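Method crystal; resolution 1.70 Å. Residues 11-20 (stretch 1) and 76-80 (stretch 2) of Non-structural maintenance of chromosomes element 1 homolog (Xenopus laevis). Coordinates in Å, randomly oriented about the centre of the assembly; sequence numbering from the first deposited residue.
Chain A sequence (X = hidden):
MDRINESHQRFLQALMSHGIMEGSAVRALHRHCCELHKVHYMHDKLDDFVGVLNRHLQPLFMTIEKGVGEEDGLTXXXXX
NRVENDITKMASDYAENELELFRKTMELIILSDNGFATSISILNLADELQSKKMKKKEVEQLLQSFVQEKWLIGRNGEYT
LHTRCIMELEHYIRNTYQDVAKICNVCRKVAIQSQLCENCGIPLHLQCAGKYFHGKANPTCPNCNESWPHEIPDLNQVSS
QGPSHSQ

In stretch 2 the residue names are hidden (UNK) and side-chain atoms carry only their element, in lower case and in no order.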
ATOM      1  N   PHE A  11       5.163 -13.638   3.409  1.00 16.13           N
ATOM      2  CA  PHE A  11       5.292 -13.436   1.970  1.00 17.00           C
ATOM      3  C   PHE A  11       4.142 -12.590   1.430  1.00 13.99           C
ATOM      4  O   PHE A  11       4.356 -11.668   0.630  1.00 14.34           O
ATOM      5  CB  PHE A  11       5.352 -14.807   1.292  1.00 16.57           C
ATOM      6  CG  PHE A  11       5.540 -14.765  -0.202  1.00 18.40           C
ATOM      7  CD1 PHE A  11       4.469 -14.530  -1.046  1.00 17.26           C
ATOM      8  CD2 PHE A  11       6.780 -15.024  -0.760  1.00 19.48           C
ATOM      9  CE1 PHE A  11       4.636 -14.528  -2.426  1.00 20.50           C
ATOM     10  CE2 PHE A  11       6.957 -15.029  -2.130  1.00 22.83           C
ATOM     11  CZ  PHE A  11       5.881 -14.778  -2.970  1.00 21.45           C
ATOM     12  N   LEU A  12       2.913 -12.910   1.837  1.00 13.68           N
ATOM     13  CA  LEU A  12       1.749 -12.186   1.332  1.00 15.68           C
ATOM     14  C   LEU A  12       1.775 -10.730   1.788  1.00 13.49           C
ATOM     15  O   LEU A  12       1.476  -9.819   0.999  1.00 14.84           O
ATOM     16  CB  LEU A  12       0.470 -12.896   1.786  1.00 13.14           C
ATOM     17  CG  LEU A  12      -0.854 -12.224   1.423  1.00 14.36           C
ATOM     18  CD1 LEU A  12      -0.939 -11.982  -0.098  1.00 15.81           C
ATOM     19  CD2 LEU A  12      -2.035 -13.076   1.929  1.00 16.00           C
ATOM     20  N   GLN A  13       2.165 -10.485   3.044  1.00 13.74           N
ATOM     21  CA  GLN A  13       2.269  -9.103   3.518  1.00 12.21           C
ATOM     22  C   GLN A  13       3.270  -8.305   2.692  1.00 13.74           C
ATOM     23  O   GLN A  13       2.998  -7.164   2.300  1.00 14.65           O
ATOM     24  CB  GLN A  13       2.661  -9.075   4.991  1.00 11.22           C
ATOM     25  CG  GLN A  13       1.561  -9.596   5.911  1.00 13.14           C
ATOM     26  CD  GLN A  13       1.856  -9.300   7.360  1.00 13.75           C
ATOM     27  OE1 GLN A  13       2.783  -8.540   7.669  1.00 16.19           O
ATOM     28  NE2 GLN A  13       1.063  -9.882   8.260  1.00 13.71           N
ATOM     29  N   ALA A  14       4.441  -8.885   2.423  1.00 14.87           N
ATOM     30  CA  ALA A  14       5.450  -8.181   1.635  1.00 15.64           C
ATOM     31  C   ALA A  14       4.941  -7.884   0.226  1.00 15.09           C
ATOM     32  O   ALA A  14       5.081  -6.764  -0.280  1.00 15.86           O
ATOM     33  CB  ALA A  14       6.744  -9.008   1.579  1.00 15.84           C
ATOM     34  N   LEU A  15       4.306  -8.867  -0.407  1.00 14.07           N
ATOM     35  CA  LEU A  15       3.794  -8.651  -1.757  1.00 18.53           C
ATOM     36  C   LEU A  15       2.651  -7.641  -1.766  1.00 17.02           C
ATOM     37  O   LEU A  15       2.549  -6.821  -2.694  1.00 18.61           O
ATOM     38  CB  LEU A  15       3.346  -9.976  -2.369  1.00 17.85           C
ATOM     39  CG  LEU A  15       2.972  -9.880  -3.847  1.00 19.25           C
ATOM     40  CD1 LEU A  15       4.101  -9.227  -4.671  1.00 18.59           C
ATOM     41  CD2 LEU A  15       2.653 -11.266  -4.395  1.00 21.11           C
ATOM     42  N   MET A  16       1.786  -7.677  -0.749  1.00 14.35           N
ATOM     43  CA  MET A  16       0.738  -6.664  -0.638  1.00 14.10           C
ATOM     44  C   MET A  16       1.340  -5.265  -0.592  1.00 16.02           C
ATOM     45  O   MET A  16       0.806  -4.322  -1.200  1.00 15.83           O
ATOM     46  CB  MET A  16      -0.111  -6.931   0.615  1.00 16.56           C
ATOM     47  CG  MET A  16      -1.249  -5.986   0.785  1.00 22.96           C
ATOM     48  SD  MET A  16      -2.311  -6.435   2.184  1.00 28.21           S
ATOM     49  CE  MET A  16      -1.711  -8.083   2.538  1.00  7.34           C
ATOM     50  N   SER A  17       2.465  -5.109   0.117  1.00 14.98           N
ATOM     51  CA  SER A  17       3.046  -3.782   0.271  1.00 16.00           C
ATOM     52  C   SER A  17       3.707  -3.311  -1.011  1.00 15.58           C
ATOM     53  O   SER A  17       3.724  -2.107  -1.282  1.00 16.60           O
ATOM     54  CB  SER A  17       4.055  -3.753   1.424  1.00 15.77           C
ATOM     55  OG  SER A  17       5.281  -4.352   1.066  1.00 20.71           O
ATOM     56  N   HIS A  18       4.221  -4.242  -1.815  1.00 14.02           N
ATOM     57  CA  HIS A  18       4.872  -3.887  -3.072  1.00 14.75           C
ATOM     58  C   HIS A  18       3.932  -3.897  -4.268  1.00 19.12           C
ATOM     59  O   HIS A  18       4.226  -3.233  -5.278  1.00 19.87           O
ATOM     60  CB  HIS A  18       6.023  -4.854  -3.345  1.00 17.10           C
ATOM     61  CG  HIS A  18       7.222  -4.605  -2.492  1.00 20.17           C
ATOM     62  ND1 HIS A  18       8.094  -3.567  -2.733  1.00 22.15           N
ATOM     63  CD2 HIS A  18       7.691  -5.249  -1.396  1.00 17.76           C
ATOM     64  CE1 HIS A  18       9.057  -3.587  -1.827  1.00 22.74           C
ATOM     65  NE2 HIS A  18       8.840  -4.604  -1.010  1.00 19.69           N
ATOM     66  N   GLY A  19       2.851  -4.661  -4.202  1.00 14.68           N
ATOM     67  CA  GLY A  19       1.941  -4.851  -5.335  1.00 15.64           C
ATOM     68  C   GLY A  19       2.482  -5.832  -6.351  1.00 14.69           C
ATOM     69  O   GLY A  19       1.782  -6.772  -6.743  1.00 15.22           O
ATOM     70  N   ILE A  20       3.737  -5.657  -6.752  1.00 12.74           N
ATOM     71  CA  ILE A  20       4.380  -6.476  -7.772  1.00 13.43           C
ATOM     72  C   ILE A  20       5.855  -6.612  -7.415  1.00 17.83           C
ATOM     73  O   ILE A  20       6.456  -5.691  -6.854  1.00 18.11           O
ATOM     74  CB  ILE A  20       4.184  -5.851  -9.172  1.00 15.80           C
ATOM     75  CG1 ILE A  20       4.880  -6.696 -10.241  1.00 17.25           C
ATOM     76  CG2 ILE A  20       4.709  -4.428  -9.182  1.00 17.44           C
ATOM     77  CD1 ILE A  20       4.396  -6.375 -11.682  1.00 17.79           C
ATOM     78  N   UNK A  76       7.467 -11.544 -13.329  1.00 18.89           N
ATOM     79  CA  UNK A  76       6.940 -10.767 -12.210  1.00 19.81           C
ATOM     80  C   UNK A  76       5.812 -11.530 -11.534  1.00 16.66           C
ATOM     81  O   UNK A  76       5.056 -12.257 -12.185  1.00 18.79           O
ATOM     82  c   UNK A  76       9.116  -6.738 -12.534  1.00 27.55           C
ATOM     83  c   UNK A  76       6.409  -9.392 -12.676  1.00 17.27           C
ATOM     84  c   UNK A  76       9.589  -6.761 -13.835  1.00 28.65           C
ATOM     85  c   UNK A  76       7.517  -8.454 -13.088  1.00 20.15           C
ATOM     86  c   UNK A  76       9.045  -7.626 -14.757  1.00 24.94           C
ATOM     87  c   UNK A  76       8.086  -7.584 -12.172  1.00 21.37           C
ATOM     88  o   UNK A  76      10.619  -5.922 -14.207  1.00 31.53           O
ATOM     89  c   UNK A  76       8.017  -8.466 -14.386  1.00 21.85           C
ATOM     90  N   UNK A  77       5.710 -11.361 -10.212  1.00 17.13           N
ATOM     91  CA  UNK A  77       4.572 -11.818  -9.431  1.00 15.57           C
ATOM     92  C   UNK A  77       3.805 -10.597  -8.944  1.00 16.34           C
ATOM     93  O   UNK A  77       4.413  -9.619  -8.496  1.00 15.74           O
ATOM     94  c   UNK A  77       6.588 -16.517  -9.229  1.00 23.12           C
ATOM     95  c   UNK A  77       4.829 -15.164  -8.338  1.00 20.80           C
ATOM     96  c   UNK A  77       5.564 -14.011  -8.580  1.00 16.47           C
ATOM     97  c   UNK A  77       5.345 -16.419  -8.651  1.00 24.72           C
ATOM     98  c   UNK A  77       7.337 -15.390  -9.474  1.00 21.10           C
ATOM     99  o   UNK A  77       7.092 -17.770  -9.544  1.00 24.66           O
ATOM    100  c   UNK A  77       6.826 -14.138  -9.149  1.00 20.52           C
ATOM    101  c   UNK A  77       5.008 -12.648  -8.221  1.00 15.68           C
ATOM    102  N   UNK A  78       2.482 -10.641  -9.046  1.00 15.97           N
ATOM    103  CA  UNK A  78       1.675  -9.518  -8.579  1.00 16.05           C
ATOM    104  C   UNK A  78       0.440 -10.015  -7.843  1.00 15.52           C
ATOM    105  O   UNK A  78      -0.191 -10.991  -8.260  1.00 14.47           O
ATOM    106  c   UNK A  78       1.240  -8.611  -9.735  1.00 15.39           C
ATOM    107  N   UNK A  79       0.087  -9.320  -6.760  1.00 14.29           N
ATOM    108  CA  UNK A  79      -1.159  -9.562  -6.043  1.00 13.42           C
ATOM    109  C   UNK A  79      -2.238  -8.722  -6.717  1.00 13.51           C
ATOM    110  O   UNK A  79      -2.173  -7.487  -6.686  1.00 15.09           O
ATOM    111  c   UNK A  79      -2.088  -8.848  -2.324  1.00 17.59           C
ATOM    112  c   UNK A  79      -2.691 -10.881  -3.698  1.00 15.74           C
ATOM    113  c   UNK A  79      -1.018  -9.187  -4.567  1.00 14.90           C
ATOM    114  c   UNK A  79      -2.296  -9.388  -3.742  1.00 14.67           C
ATOM    115  N   UNK A  80      -3.209  -9.379  -7.347  1.00 13.84           N
ATOM    116  CA  UNK A  80      -4.190  -8.671  -8.161  1.00 16.08           C
ATOM    117  C   UNK A  80      -5.598  -8.949  -7.648  1.00 15.94           C
ATOM    118  O   UNK A  80      -5.899 -10.011  -7.094  1.00 18.02           O
ATOM    119  c   UNK A  80      -4.287 -10.520  -9.905  1.00 18.59           C
ATOM    120  c   UNK A  80      -4.063  -9.037  -9.663  1.00 16.27           C
ATOM    121  c   UNK A  80      -2.696  -8.623 -10.177  1.00 16.44           C
TER

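Position 76 carries eight side-chain atoms, seven carbons and one oxygen: a single carbon leads to a six-membered carbon ring, and the oxygen sits on the ring. The first carbon, CB, lies 3.8 Å from CD1 of Ile-20, and the ring meets the same side chain obliquely. A phenol ring of this kind identifies Tyr-76; its hydroxyl is hydrogen-bonded elsewhere in the structure.

Position 77 repeats the pattern, with one carbon, a ring of six carbons and an oxygen on the ring. Here the CA-to-CB bond points sideways and the side chain stays beyond contact distance of stretch 1, so the backbone does the touching. The carbonyl O of position 77 lies 3.2 Å from CA of Ile-20 in a CA-H...O contact, and the same O is 3.9 Å from CD1 of Leu-15. The atoms again spell a tyrosine, Tyr-77.

Position 78 has one side-chain carbon and nothing beyond it. That carbon, CB, packs 4.1 Å from CB of Ile-20, while CA of position 78 makes a CA-H...O contact of 3.3 Å with O of Gly-19. A lone CB defines Ala-78. It pairs with Ile-20 in an antiparallel, non-hydrogen-bonded bridge, which places both side chains on the same face of the sheet.

Position 79 shows four carbons, forked at the second, and its CA-to-CB bond points toward stretch 1. Its CB is 4.1 Å from CG of Leu-15. The fork at the second carbon, rather than the first, gives Leu-79, with chi1 t and chi2 p. Its CD2 reaches CD1 of Leu-12 at 4.0 Å and CB of Met-16, also at 4.0 Å.

Position 80 has three carbons, one carrying the other two, and makes no contact with stretch 1. Branching at CB identifies Val-80.

The contact combines a helix packed across a strand, at 87° and 7.8 Å closest approach, with a short piece of sheet beginning just after the helix. Leu-79 has the largest area covered by the opposing stretch, its side chain meeting Leu-12, Leu-15 and Met-16 along the helix. Gly-19 then leaves helical geometry with positive phi, a conformation that favours glycine, and its O accepts a hydrogen bond from N of Leu-79 at 3.1 Å. This bond joins the chain to the strand where Ile-20 pairs with Ala-78 and its side chain extends to Tyr-76. Apolar packing lines the helix contact, and the backbone hydrogen bond and CA-H...O contacts accompany the pairing of Ile-20 with Ala-78.

Stretch 2, residues 76-80: YYALV
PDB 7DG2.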